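Local atomic coordinates of SusD-like protein BACOVA_02651 (Bacteroides ovatus, PDB entry 5E76), a protein that binds polysaccharide at the bacterial cell surface and probably captures xyloglucan before its transport into the periplasm for degradation. Residues A23-N28 with E247-N252; G70-V75 with I124-N129; S214-M219 with N232-L237; D354-Y359 with L376-R381. All coordinates share one frame; numbering follows the deposited sequence.

Contact 1. Residues A23-N28 with E247-N252. With BGC (beta-D-glucopyranose), chain B; BGC (beta-D-glucopyranose), chain C.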
# COMPACT_ATOMS: atom_id res chain seq x y z
N ALA A 23 -2.73 8.93 14.49
CA ALA A 23 -2.89 7.49 14.68
C ALA A 23 -1.96 6.62 13.81
O ALA A 23 -1.49 5.57 14.26
CB ALA A 23 -4.33 7.13 14.41
N TRP A 24 -1.69 7.05 12.59
CA TRP A 24 -0.91 6.26 11.63
C TRP A 24 0.58 6.65 11.61
O TRP A 24 1.35 6.06 10.86
CB TRP A 24 -1.49 6.41 10.21
CG TRP A 24 -2.81 5.80 10.08
CD1 TRP A 24 -4.00 6.41 10.29
CD2 TRP A 24 -3.09 4.44 9.74
NE1 TRP A 24 -5.03 5.51 10.09
CE2 TRP A 24 -4.49 4.30 9.76
CE3 TRP A 24 -2.30 3.34 9.44
CZ2 TRP A 24 -5.12 3.09 9.47
CZ3 TRP A 24 -2.92 2.14 9.16
CH2 TRP A 24 -4.32 2.02 9.18
N PHE A 25 0.97 7.63 12.41
CA PHE A 25 2.24 8.32 12.19
C PHE A 25 3.48 7.43 12.31
O PHE A 25 4.37 7.50 11.46
CB PHE A 25 2.38 9.51 13.16
CG PHE A 25 3.66 10.28 12.98
CD1 PHE A 25 3.73 11.31 12.04
CD2 PHE A 25 4.79 9.98 13.73
CE1 PHE A 25 4.90 12.03 11.85
CE2 PHE A 25 5.97 10.68 13.55
CZ PHE A 25 6.02 11.72 12.58
N ASP A 26 3.54 6.62 13.37
CA ASP A 26 4.65 5.70 13.60
C ASP A 26 4.84 4.73 12.40
O ASP A 26 5.96 4.47 11.92
CB ASP A 26 4.38 4.93 14.89
CG ASP A 26 4.42 5.81 16.15
OD1 ASP A 26 4.46 7.06 16.04
OD2 ASP A 26 4.41 5.22 17.28
N TYR A 27 3.74 4.17 11.92
CA TYR A 27 3.76 3.42 10.63
C TYR A 27 4.26 4.28 9.45
O TYR A 27 5.23 3.94 8.75
CB TYR A 27 2.36 2.87 10.32
CG TYR A 27 2.25 2.13 9.02
CD1 TYR A 27 3.17 1.15 8.70
CD2 TYR A 27 1.21 2.38 8.13
CE1 TYR A 27 3.09 0.46 7.54
CE2 TYR A 27 1.11 1.69 6.95
CZ TYR A 27 2.06 0.73 6.66
OH TYR A 27 2.03 0.01 5.51
N ASN A 28 3.61 5.42 9.24
CA ASN A 28 3.81 6.19 8.00
C ASN A 28 5.16 6.91 8.00
O ASN A 28 5.69 7.19 6.93
CB ASN A 28 2.68 7.21 7.79
CG ASN A 28 2.72 7.82 6.39
OD1 ASN A 28 2.28 7.20 5.43
ND2 ASN A 28 3.25 9.02 6.28
N GLU A 247 3.06 19.85 12.12
CA GLU A 247 3.98 19.63 13.22
C GLU A 247 4.21 18.12 13.27
O GLU A 247 3.49 17.34 12.61
CB GLU A 247 3.44 20.18 14.54
CG GLU A 247 4.39 19.95 15.77
CD GLU A 247 4.11 20.90 16.95
OE1 GLU A 247 3.82 22.09 16.69
OE2 GLU A 247 4.19 20.46 18.12
N TRP A 248 5.24 17.72 14.00
CA TRP A 248 5.53 16.32 14.21
C TRP A 248 4.29 15.60 14.69
O TRP A 248 3.43 16.21 15.34
CB TRP A 248 6.64 16.15 15.24
CG TRP A 248 7.38 14.86 15.14
CD1 TRP A 248 7.31 13.79 15.99
CD2 TRP A 248 8.33 14.49 14.13
NE1 TRP A 248 8.15 12.79 15.57
CE2 TRP A 248 8.79 13.19 14.43
CE3 TRP A 248 8.83 15.15 13.00
CZ2 TRP A 248 9.73 12.54 13.65
CZ3 TRP A 248 9.76 14.49 12.21
CH2 TRP A 248 10.21 13.20 12.55
N TYR A 249 4.22 14.31 14.38
CA TYR A 249 3.10 13.42 14.70
C TYR A 249 1.93 13.65 13.78
O TYR A 249 0.94 12.92 13.86
CB TYR A 249 2.63 13.55 16.17
CG TYR A 249 3.65 13.08 17.18
CD1 TYR A 249 4.49 13.98 17.81
CD2 TYR A 249 3.78 11.74 17.48
CE1 TYR A 249 5.42 13.54 18.74
CE2 TYR A 249 4.70 11.29 18.40
CZ TYR A 249 5.52 12.18 19.01
OH TYR A 249 6.44 11.72 19.92
N GLU A 250 2.02 14.63 12.89
CA GLU A 250 0.89 14.89 12.03
C GLU A 250 1.27 15.37 10.63
O GLU A 250 0.39 15.67 9.82
CB GLU A 250 -0.05 15.88 12.71
CG GLU A 250 0.53 17.26 12.95
CD GLU A 250 -0.52 18.26 13.43
OE1 GLU A 250 -1.49 17.83 14.10
OE2 GLU A 250 -0.37 19.47 13.12
N CYS A 251 2.58 15.39 10.34
CA CYS A 251 3.08 15.55 8.97
C CYS A 251 3.48 14.22 8.35
O CYS A 251 3.71 13.22 9.03
CB CYS A 251 4.28 16.45 8.94
SG CYS A 251 5.50 15.82 10.04
N ASN A 252 3.61 14.26 7.03
CA ASN A 252 4.10 13.18 6.20
C ASN A 252 5.61 13.30 6.08
O ASN A 252 6.11 14.15 5.36
CB ASN A 252 3.42 13.27 4.83
CG ASN A 252 3.70 12.10 3.94
OD1 ASN A 252 4.62 11.32 4.16
ND2 ASN A 252 2.90 11.98 2.91
C2 BGC B . 9.53 14.88 18.71
C3 BGC B . 10.88 14.61 18.19
C4 BGC B . 11.10 15.24 16.90
C5 BGC B . 10.89 16.71 17.05
C6 BGC B . 11.07 17.44 15.74
C1 BGC B . 9.21 16.39 18.85
O1 BGC B . 7.95 16.55 19.11
O2 BGC B . 9.40 14.24 19.97
O3 BGC B . 11.08 13.16 18.08
O4 BGC B . 12.47 14.93 16.46
O5 BGC B . 9.54 17.06 17.51
O6 BGC B . 10.41 18.68 15.84
C2 BGC C . 13.92 14.64 14.55
C3 BGC C . 14.24 13.92 13.30
C4 BGC C . 14.48 12.49 13.44
C5 BGC C . 13.45 11.81 14.26
C6 BGC C . 13.83 10.37 14.51
C1 BGC C . 12.86 13.95 15.43
O2 BGC C . 13.40 15.91 14.16
O3 BGC C . 15.46 14.54 12.74
O4 BGC C . 14.49 11.95 12.08
O5 BGC C . 13.30 12.48 15.57
O6 BGC C . 12.84 9.76 15.31
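Phe25, in the first turn of helix 25-38, lies against Tyr249 of the irregular loop 247-252 with their CA atoms 5.7 Å apart; one helical turn on from Phe25, Asn28 CA lies 7.2 Å from Asn252 CA. Phe25, Trp248 and Tyr249 form an aromatic cluster beneath the glycan site of this SusD-family protein. With its CG trans to the amide nitrogen (chi1 -179°), Phe25 sends its ring out from the helix into the loop. Tyr249 CA sits over one face of that ring in a CH-pi contact, 3.5 Å from the ring centroid, while Cys251 O lies at the ring edge, 3.3 Å from Phe25 CE1. The far edge of Phe25 meets the indole of Trp248 edge-to-face, with the planes at 65°. The opposite indole face carries two glucose residues of the bound oligosaccharide, so Phe25 backs the sugar platform from behind. The Tyr249 ring, oblique to Phe25, also belongs to the pocket. Deeper in, Asn28 and Asn252 have stronger partners in Thr347 OG1 and Leu345 O. Between themselves they share a weak hydrogen bond, Asn28 ND2 to Asn252 OD1, at 3.4 Å with the amide planes 66° apart.

Contact 2. Residues G70-V75 with I124-N129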
# COMPACT_ATOMS: atom_id res chain seq x y z
N GLY A 70 2.94 1.52 15.19
CA GLY A 70 2.02 2.34 14.43
C GLY A 70 0.65 1.70 14.31
O GLY A 70 -0.35 2.36 14.61
N PHE A 71 0.59 0.44 13.89
CA PHE A 71 -0.71 -0.18 13.67
C PHE A 71 -1.44 -0.32 14.98
O PHE A 71 -2.66 -0.17 15.04
CB PHE A 71 -0.59 -1.56 13.00
CG PHE A 71 -0.09 -1.52 11.58
CD1 PHE A 71 -0.77 -0.79 10.59
CD2 PHE A 71 1.05 -2.22 11.24
CE1 PHE A 71 -0.29 -0.76 9.29
CE2 PHE A 71 1.53 -2.20 9.95
CZ PHE A 71 0.87 -1.45 8.96
N TYR A 72 -0.71 -0.60 16.05
CA TYR A 72 -1.38 -0.71 17.34
C TYR A 72 -1.75 0.67 17.92
O TYR A 72 -2.75 0.81 18.63
CB TYR A 72 -0.52 -1.55 18.31
CG TYR A 72 -0.78 -3.02 18.11
CD1 TYR A 72 -1.99 -3.58 18.50
CD2 TYR A 72 0.15 -3.84 17.48
CE1 TYR A 72 -2.26 -4.92 18.29
CE2 TYR A 72 -0.12 -5.18 17.27
CZ TYR A 72 -1.33 -5.71 17.68
OH TYR A 72 -1.62 -7.03 17.47
N SER A 73 -1.00 1.70 17.59
CA SER A 73 -1.45 3.05 17.87
C SER A 73 -2.79 3.37 17.18
O SER A 73 -3.64 4.04 17.77
CB SER A 73 -0.38 4.06 17.47
OG SER A 73 0.75 3.89 18.33
N VAL A 74 -2.99 2.89 15.96
CA VAL A 74 -4.29 3.09 15.31
C VAL A 74 -5.36 2.36 16.14
O VAL A 74 -6.45 2.89 16.35
CB VAL A 74 -4.32 2.58 13.80
CG1 VAL A 74 -5.71 2.72 13.20
CG2 VAL A 74 -3.29 3.31 12.92
N VAL A 75 -5.02 1.16 16.63
CA VAL A 75 -5.98 0.30 17.34
C VAL A 75 -6.36 0.99 18.67
O VAL A 75 -7.54 1.09 19.02
CB VAL A 75 -5.38 -1.16 17.56
CG1 VAL A 75 -6.19 -1.98 18.56
CG2 VAL A 75 -5.29 -1.94 16.22
N ILE A 124 -2.53 -9.74 17.80
CA ILE A 124 -3.35 -9.65 19.00
C ILE A 124 -4.54 -8.73 18.74
O ILE A 124 -4.37 -7.59 18.35
CB ILE A 124 -2.54 -9.12 20.20
CG1 ILE A 124 -1.34 -10.02 20.48
CG2 ILE A 124 -3.41 -8.98 21.45
CD1 ILE A 124 -0.30 -9.38 21.41
N LEU A 125 -5.74 -9.27 18.94
CA LEU A 125 -7.01 -8.57 18.73
C LEU A 125 -7.49 -7.85 20.00
O LEU A 125 -7.88 -8.47 20.99
CB LEU A 125 -8.06 -9.55 18.26
CG LEU A 125 -7.74 -10.19 16.91
CD1 LEU A 125 -8.76 -11.26 16.63
CD2 LEU A 125 -7.78 -9.16 15.78
N ILE A 126 -7.48 -6.52 19.93
CA ILE A 126 -7.80 -5.69 21.06
C ILE A 126 -9.02 -4.81 20.80
O ILE A 126 -8.93 -3.87 20.04
CB ILE A 126 -6.61 -4.78 21.42
CG1 ILE A 126 -5.36 -5.64 21.68
CG2 ILE A 126 -6.96 -3.93 22.64
CD1 ILE A 126 -4.03 -4.86 21.68
N GLU A 127 -10.13 -5.10 21.47
CA GLU A 127 -11.28 -4.18 21.56
C GLU A 127 -11.14 -3.21 22.72
O GLU A 127 -11.72 -2.13 22.69
CB GLU A 127 -12.59 -4.94 21.75
CG GLU A 127 -12.99 -5.77 20.59
CD GLU A 127 -14.33 -6.46 20.79
OE1 GLU A 127 -14.38 -7.70 20.73
OE2 GLU A 127 -15.34 -5.75 20.96
N ASP A 128 -10.41 -3.61 23.76
CA ASP A 128 -10.30 -2.82 25.00
C ASP A 128 -8.86 -2.57 25.44
O ASP A 128 -8.12 -3.52 25.73
CB ASP A 128 -11.03 -3.53 26.13
CG ASP A 128 -11.16 -2.66 27.38
OD1 ASP A 128 -12.07 -1.81 27.44
OD2 ASP A 128 -10.32 -2.81 28.31
N ASN A 129 -8.49 -1.30 25.56
CA ASN A 129 -7.08 -0.95 25.77
C ASN A 129 -6.46 -1.37 27.09
O ASN A 129 -5.23 -1.49 27.18
CB ASN A 129 -6.90 0.55 25.64
CG ASN A 129 -7.28 1.02 24.28
OD1 ASN A 129 -7.19 0.24 23.32
ND2 ASN A 129 -7.74 2.27 24.17
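Tyr72 reaches out from helix 62-84 so that its phenol end meets the backbone of Ile124 in the irregular segment 124-129. A chi1 of -84° sets CG beside the backbone N, and the ring then carries the hydroxyl across to that segment. There Ile124 N donates a hydrogen bond to Tyr72 OH, 2.9 Å long and bent to 138° at the hydrogen. Ile124 O lies at the edge of the same ring and near its plane, 3.4 Å from Tyr72 CE1, so the end of the phenol is flanked by both the N-H and the carbonyl of one residue. Ile124 CB also lies 3.6 Å from Tyr72 OH.

Two residues on, Ile126 also faces the helix. Its side chain crosses that of Tyr72 at about a right angle and brings the terminal methyl CD1 obliquely to the ring, 3.8 Å from Tyr72 CE1. Three residues on from Tyr72, about one helical turn, Val75 offers its CG1 branch, swung away from the amide nitrogen (chi1 167°). This methyl lies 4.0 Å from Ile126 CB. Ile126 thus packs by CD1 on Tyr72 and by CB on Val75, and Asn79 ND2 binds its carbonyl O.

The segment follows helix 95-117, whose Tyr113 OH bonds to both Ile124 O and Ile126 N. A loop laid on helix 62-84 in this way is consistent with the TPR-like helical framework of the N-terminal SusD-family region. Leu125 turns the other way, onto helix 143-160, so the connecting chain runs between helix 62-84 and that later helix.

Contact 3. Residues S214-M219 with N232-L237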
# COMPACT_ATOMS: atom_id res chain seq x y z
N SER A 214 -21.45 4.22 -6.95
CA SER A 214 -20.85 5.30 -6.17
C SER A 214 -20.97 6.63 -6.92
O SER A 214 -21.04 7.70 -6.30
CB SER A 214 -19.39 5.01 -5.86
OG SER A 214 -18.58 5.15 -7.02
N GLY A 215 -20.98 6.56 -8.25
CA GLY A 215 -20.97 7.75 -9.07
C GLY A 215 -19.57 8.35 -9.13
O GLY A 215 -19.40 9.49 -9.53
N LEU A 216 -18.57 7.58 -8.73
CA LEU A 216 -17.19 8.04 -8.76
C LEU A 216 -16.49 7.56 -10.02
O LEU A 216 -16.92 6.61 -10.66
CB LEU A 216 -16.43 7.56 -7.52
CG LEU A 216 -17.06 7.97 -6.20
CD1 LEU A 216 -16.38 7.27 -5.00
CD2 LEU A 216 -17.02 9.48 -6.03
N ASP A 217 -15.38 8.22 -10.34
CA ASP A 217 -14.71 7.99 -11.60
C ASP A 217 -13.22 8.14 -11.38
O ASP A 217 -12.78 8.88 -10.51
CB ASP A 217 -15.23 9.00 -12.66
CG ASP A 217 -14.82 8.64 -14.06
OD1 ASP A 217 -15.69 8.22 -14.86
OD2 ASP A 217 -13.61 8.77 -14.35
N LEU A 218 -12.43 7.42 -12.15
CA LEU A 218 -10.99 7.54 -12.07
C LEU A 218 -10.58 8.94 -12.51
O LEU A 218 -11.22 9.51 -13.38
CB LEU A 218 -10.30 6.48 -12.94
CG LEU A 218 -10.66 5.01 -12.70
CD1 LEU A 218 -9.84 4.14 -13.62
CD2 LEU A 218 -10.46 4.59 -11.21
N MET A 219 -9.54 9.49 -11.92
CA MET A 219 -8.99 10.74 -12.44
C MET A 219 -8.53 10.49 -13.85
O MET A 219 -7.90 9.48 -14.11
CB MET A 219 -7.83 11.25 -11.62
CG MET A 219 -8.22 11.80 -10.27
SD MET A 219 -6.90 12.81 -9.58
CE MET A 219 -7.16 14.31 -10.51
N ASN A 232 -7.54 14.19 -1.83
CA ASN A 232 -8.97 13.89 -1.73
C ASN A 232 -9.79 14.14 -3.01
O ASN A 232 -10.99 14.46 -2.97
CB ASN A 232 -9.56 14.67 -0.56
CG ASN A 232 -8.84 14.37 0.73
OD1 ASN A 232 -8.53 13.22 1.02
ND2 ASN A 232 -8.54 15.41 1.50
N ASN A 233 -9.14 13.95 -4.15
CA ASN A 233 -9.87 13.80 -5.39
C ASN A 233 -10.91 12.69 -5.27
O ASN A 233 -10.89 11.89 -4.32
CB ASN A 233 -8.91 13.50 -6.54
CG ASN A 233 -8.13 12.20 -6.34
OD1 ASN A 233 -8.69 11.11 -6.41
ND2 ASN A 233 -6.82 12.32 -6.14
N GLN A 234 -11.79 12.59 -6.27
CA GLN A 234 -12.89 11.64 -6.22
C GLN A 234 -12.44 10.18 -6.29
O GLN A 234 -13.23 9.29 -5.99
CB GLN A 234 -13.86 11.88 -7.37
CG GLN A 234 -13.25 11.63 -8.70
CD GLN A 234 -14.26 11.75 -9.78
OE1 GLN A 234 -15.40 11.31 -9.62
NE2 GLN A 234 -13.86 12.35 -10.89
N GLU A 235 -11.20 9.94 -6.72
CA GLU A 235 -10.70 8.58 -6.77
C GLU A 235 -10.10 8.15 -5.41
O GLU A 235 -9.94 6.95 -5.14
CB GLU A 235 -9.66 8.43 -7.88
CG GLU A 235 -9.07 7.03 -7.99
CD GLU A 235 -8.21 6.87 -9.24
OE1 GLU A 235 -8.42 7.63 -10.22
OE2 GLU A 235 -7.31 6.00 -9.23
N SER A 236 -9.79 9.13 -4.57
CA SER A 236 -9.23 8.88 -3.21
C SER A 236 -10.37 8.50 -2.27
O SER A 236 -11.04 9.39 -1.74
CB SER A 236 -8.48 10.12 -2.71
OG SER A 236 -7.98 9.95 -1.40
N LEU A 237 -10.64 7.20 -2.10
CA LEU A 237 -11.70 6.74 -1.19
C LEU A 237 -11.31 6.81 0.31
O LEU A 237 -12.17 7.01 1.17
CB LEU A 237 -12.13 5.31 -1.53
CG LEU A 237 -12.91 5.09 -2.83
CD1 LEU A 237 -13.00 3.61 -3.20
CD2 LEU A 237 -14.32 5.69 -2.68
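Glu235 and Gln234 reach segment 214-219 through different first torsions. Glu235 CG points directly away from its own N (chi1 179°), whereas Gln234 CG lies between the backbone N and the carbonyl carbon (chi1 65°); beyond CG both chains run out extended. Both belong to the type I beta turn Asn233-Ser236 that leads into strand 236-240, and the turn is packed against the loop following helix 197-213. Glu235 OE1 accepts from Met219 N at 2.8 Å, with the donor nearly in line with the C-O bond and an angle of 153° at the hydrogen. The same carboxylate forms salt bridges to Arg385 through OE1 and Arg351 through OE2, so this buried acid is held by charge partners as well as by the loop backbone; these would probably favour its ionised form.

Gln234 makes a looser link. Its OE1 takes a weak hydrogen bond from Asp217 N, 3.2 Å long, while its CG lies against Asp217 O. Leu216 and Gln234 lie alongside each other pointing opposite ways, Leu216 CD2 3.8 Å from Gln234 O. At the start of the loop, an ST turn with Leu216 N bonded to Ser214 OG bridges Gly215, whose positive phi marks the departure from the helix.

Across the turn, Asn233 OD1 accepts weak bonds from Glu235 N and Ser236 N, and ND2 bonds to Asn230 O and Tyr348 OH. Against this fixed amide the thioether of Met219 crosses at about a right angle, with SD 3.5 Å from Asn233 ND2. At the other end, Leu216 CD1 and Leu237 CD2 meet at a tight 3.5 Å, inside the usual van der Waals spacing.

Contact 4. Residues D354-Y359 with L376-R381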
# COMPACT_ATOMS: atom_id res chain seq x y z
N ASP A 354 -8.27 0.45 -7.32
CA ASP A 354 -8.09 -0.76 -6.56
C ASP A 354 -9.40 -1.48 -6.50
O ASP A 354 -9.44 -2.71 -6.66
CB ASP A 354 -7.54 -0.44 -5.15
CG ASP A 354 -7.02 -1.66 -4.39
OD1 ASP A 354 -7.40 -2.83 -4.67
OD2 ASP A 354 -6.20 -1.43 -3.47
N VAL A 355 -10.49 -0.75 -6.30
CA VAL A 355 -11.78 -1.42 -6.31
C VAL A 355 -12.09 -2.00 -7.69
O VAL A 355 -12.68 -3.08 -7.78
CB VAL A 355 -12.91 -0.51 -5.90
CG1 VAL A 355 -14.19 -1.32 -5.77
CG2 VAL A 355 -12.60 0.17 -4.60
N TYR A 356 -11.67 -1.33 -8.76
CA TYR A 356 -11.95 -1.84 -10.12
C TYR A 356 -11.22 -3.18 -10.31
O TYR A 356 -11.82 -4.18 -10.72
CB TYR A 356 -11.51 -0.86 -11.22
CG TYR A 356 -12.44 0.33 -11.44
CD1 TYR A 356 -13.44 0.65 -10.53
CD2 TYR A 356 -12.32 1.12 -12.59
CE1 TYR A 356 -14.28 1.72 -10.73
CE2 TYR A 356 -13.17 2.20 -12.82
CZ TYR A 356 -14.15 2.50 -11.89
OH TYR A 356 -14.98 3.58 -12.13
N LEU A 357 -9.93 -3.19 -10.00
CA LEU A 357 -9.14 -4.43 -10.15
C LEU A 357 -9.63 -5.52 -9.24
O LEU A 357 -9.69 -6.68 -9.65
CB LEU A 357 -7.67 -4.17 -9.91
CG LEU A 357 -7.11 -3.11 -10.89
CD1 LEU A 357 -5.62 -2.91 -10.67
CD2 LEU A 357 -7.43 -3.48 -12.38
N THR A 358 -10.02 -5.15 -8.04
CA THR A 358 -10.55 -6.11 -7.08
C THR A 358 -11.83 -6.73 -7.61
O THR A 358 -12.05 -7.94 -7.47
CB THR A 358 -10.81 -5.43 -5.71
OG1 THR A 358 -9.57 -5.04 -5.11
CG2 THR A 358 -11.56 -6.35 -4.79
N TYR A 359 -12.71 -5.92 -8.20
CA TYR A 359 -13.90 -6.45 -8.84
C TYR A 359 -13.46 -7.49 -9.87
O TYR A 359 -13.96 -8.62 -9.88
CB TYR A 359 -14.73 -5.34 -9.50
CG TYR A 359 -16.09 -5.78 -10.03
CD1 TYR A 359 -16.68 -6.94 -9.55
CD2 TYR A 359 -16.80 -5.02 -10.98
CE1 TYR A 359 -17.90 -7.36 -9.99
CE2 TYR A 359 -18.05 -5.43 -11.43
CZ TYR A 359 -18.60 -6.61 -10.94
OH TYR A 359 -19.82 -7.05 -11.36
N LEU A 376 -14.44 -7.44 -16.08
CA LEU A 376 -13.50 -7.14 -17.16
C LEU A 376 -13.64 -5.71 -17.65
O LEU A 376 -12.65 -5.09 -18.00
CB LEU A 376 -13.66 -8.11 -18.33
CG LEU A 376 -12.72 -7.91 -19.52
CD1 LEU A 376 -11.23 -8.20 -19.14
CD2 LEU A 376 -13.18 -8.85 -20.64
N TYR A 377 -14.85 -5.16 -17.65
CA TYR A 377 -15.01 -3.75 -17.99
C TYR A 377 -14.24 -2.83 -17.03
O TYR A 377 -13.56 -1.90 -17.46
CB TYR A 377 -16.50 -3.37 -17.99
CG TYR A 377 -16.77 -1.91 -18.14
CD1 TYR A 377 -16.77 -1.32 -19.40
CD2 TYR A 377 -17.04 -1.11 -17.04
CE1 TYR A 377 -17.04 0.01 -19.56
CE2 TYR A 377 -17.30 0.24 -17.19
CZ TYR A 377 -17.30 0.79 -18.47
OH TYR A 377 -17.56 2.14 -18.68
N PHE A 378 -14.33 -3.09 -15.73
CA PHE A 378 -13.68 -2.15 -14.82
C PHE A 378 -12.19 -2.37 -14.82
O PHE A 378 -11.43 -1.41 -14.64
CB PHE A 378 -14.32 -2.22 -13.44
CG PHE A 378 -15.64 -1.48 -13.40
CD1 PHE A 378 -15.66 -0.10 -13.45
CD2 PHE A 378 -16.85 -2.16 -13.36
CE1 PHE A 378 -16.84 0.59 -13.43
CE2 PHE A 378 -18.04 -1.48 -13.33
CZ PHE A 378 -18.05 -0.11 -13.38
N PHE A 379 -11.75 -3.60 -15.11
CA PHE A 379 -10.33 -3.84 -15.36
C PHE A 379 -9.81 -2.91 -16.46
O PHE A 379 -8.98 -2.05 -16.22
CB PHE A 379 -10.08 -5.29 -15.74
CG PHE A 379 -8.64 -5.59 -16.07
CD1 PHE A 379 -8.16 -5.41 -17.36
CD2 PHE A 379 -7.77 -6.04 -15.08
CE1 PHE A 379 -6.83 -5.67 -17.66
CE2 PHE A 379 -6.44 -6.29 -15.37
CZ PHE A 379 -5.96 -6.11 -16.66
N ASN A 380 -10.38 -3.07 -17.66
CA ASN A 380 -9.97 -2.34 -18.88
C ASN A 380 -10.11 -0.87 -18.74
O ASN A 380 -9.36 -0.08 -19.34
CB ASN A 380 -10.82 -2.80 -20.05
CG ASN A 380 -10.31 -4.05 -20.67
OD1 ASN A 380 -9.10 -4.22 -20.85
ND2 ASN A 380 -11.21 -4.96 -21.00
N ARG A 381 -11.08 -0.50 -17.95
CA ARG A 381 -11.26 0.88 -17.59
C ARG A 381 -9.98 1.46 -16.94
O ARG A 381 -9.67 2.63 -17.15
CB ARG A 381 -12.48 0.97 -16.69
CG ARG A 381 -12.92 2.33 -16.28
CD ARG A 381 -13.59 3.16 -17.41
NE ARG A 381 -13.26 4.54 -17.06
CZ ARG A 381 -12.20 5.19 -17.52
NH1 ARG A 381 -11.40 4.62 -18.41
NH2 ARG A 381 -11.93 6.42 -17.09
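Tyr356 packs against Phe378 across two helices that run largely antiparallel, the axes of segments 354-359 and 376-381 passing 7.7 Å apart at a signed crossing angle of -140°. The tyrosine ring presents a face to the edge of Phe378 in a T-shaped pair, centroids 4.5 Å apart and planes at 59°. Phe378 CD1 stands over the centre of the tyrosine ring, 3.4 Å from Tyr356 CZ, and Phe378 O approaches Tyr356 CD2. Phe378 CB adds a CH-pi contact over the tyrosine ring. The aliphatic part of Arg381 lies alongside the tyrosine, CG 3.5 Å from Tyr356 CE2, while its guanidinium reaches on to Glu384.

Leu357 follows on another flank. Its CD2 methyl rests obliquely against the Phe379 ring, 3.7 Å from Phe379 CD2. Tyr359 closes the segment: a chi1 of -172° turns its CG to the far side from N and brings the edge of its ring to Phe378, CD2 to CD2 at 3.7 Å, so that Phe378 is wedged between the two tyrosines. Cys211 of helix 197-213 also touches Tyr356 and Phe378. The result is the aromatic core of an antiparallel helix pair, helices 352-364 and 374-385, consistent with the TPR-like helical framework of SusD-family proteins.

In the fold
Contacts 1 and 2 lie in one region of the fold, their centres 17 Å apart, and touch where Trp24 and Tyr27 pack on Val74 and Phe71 of helix 62-84. Contacts 3 and 4 form a second region, centres 14 Å apart, where Leu218 meets Tyr356 and Leu237 meets Val355. Contact centres in one pair lie about 24 to 32 Å from those in the other. Contact 1 spans the chain from residue 23 to 252, and both contact 2 and then contact 3 fall within that span; contact 4 follows. Strand 236-240, entered at contact 3, pairs with strand 347-351 just before helix 352-364 of contact 4, and its chain continues to the glycan-binding loop of contact 1, linking the helical body to the binding surface.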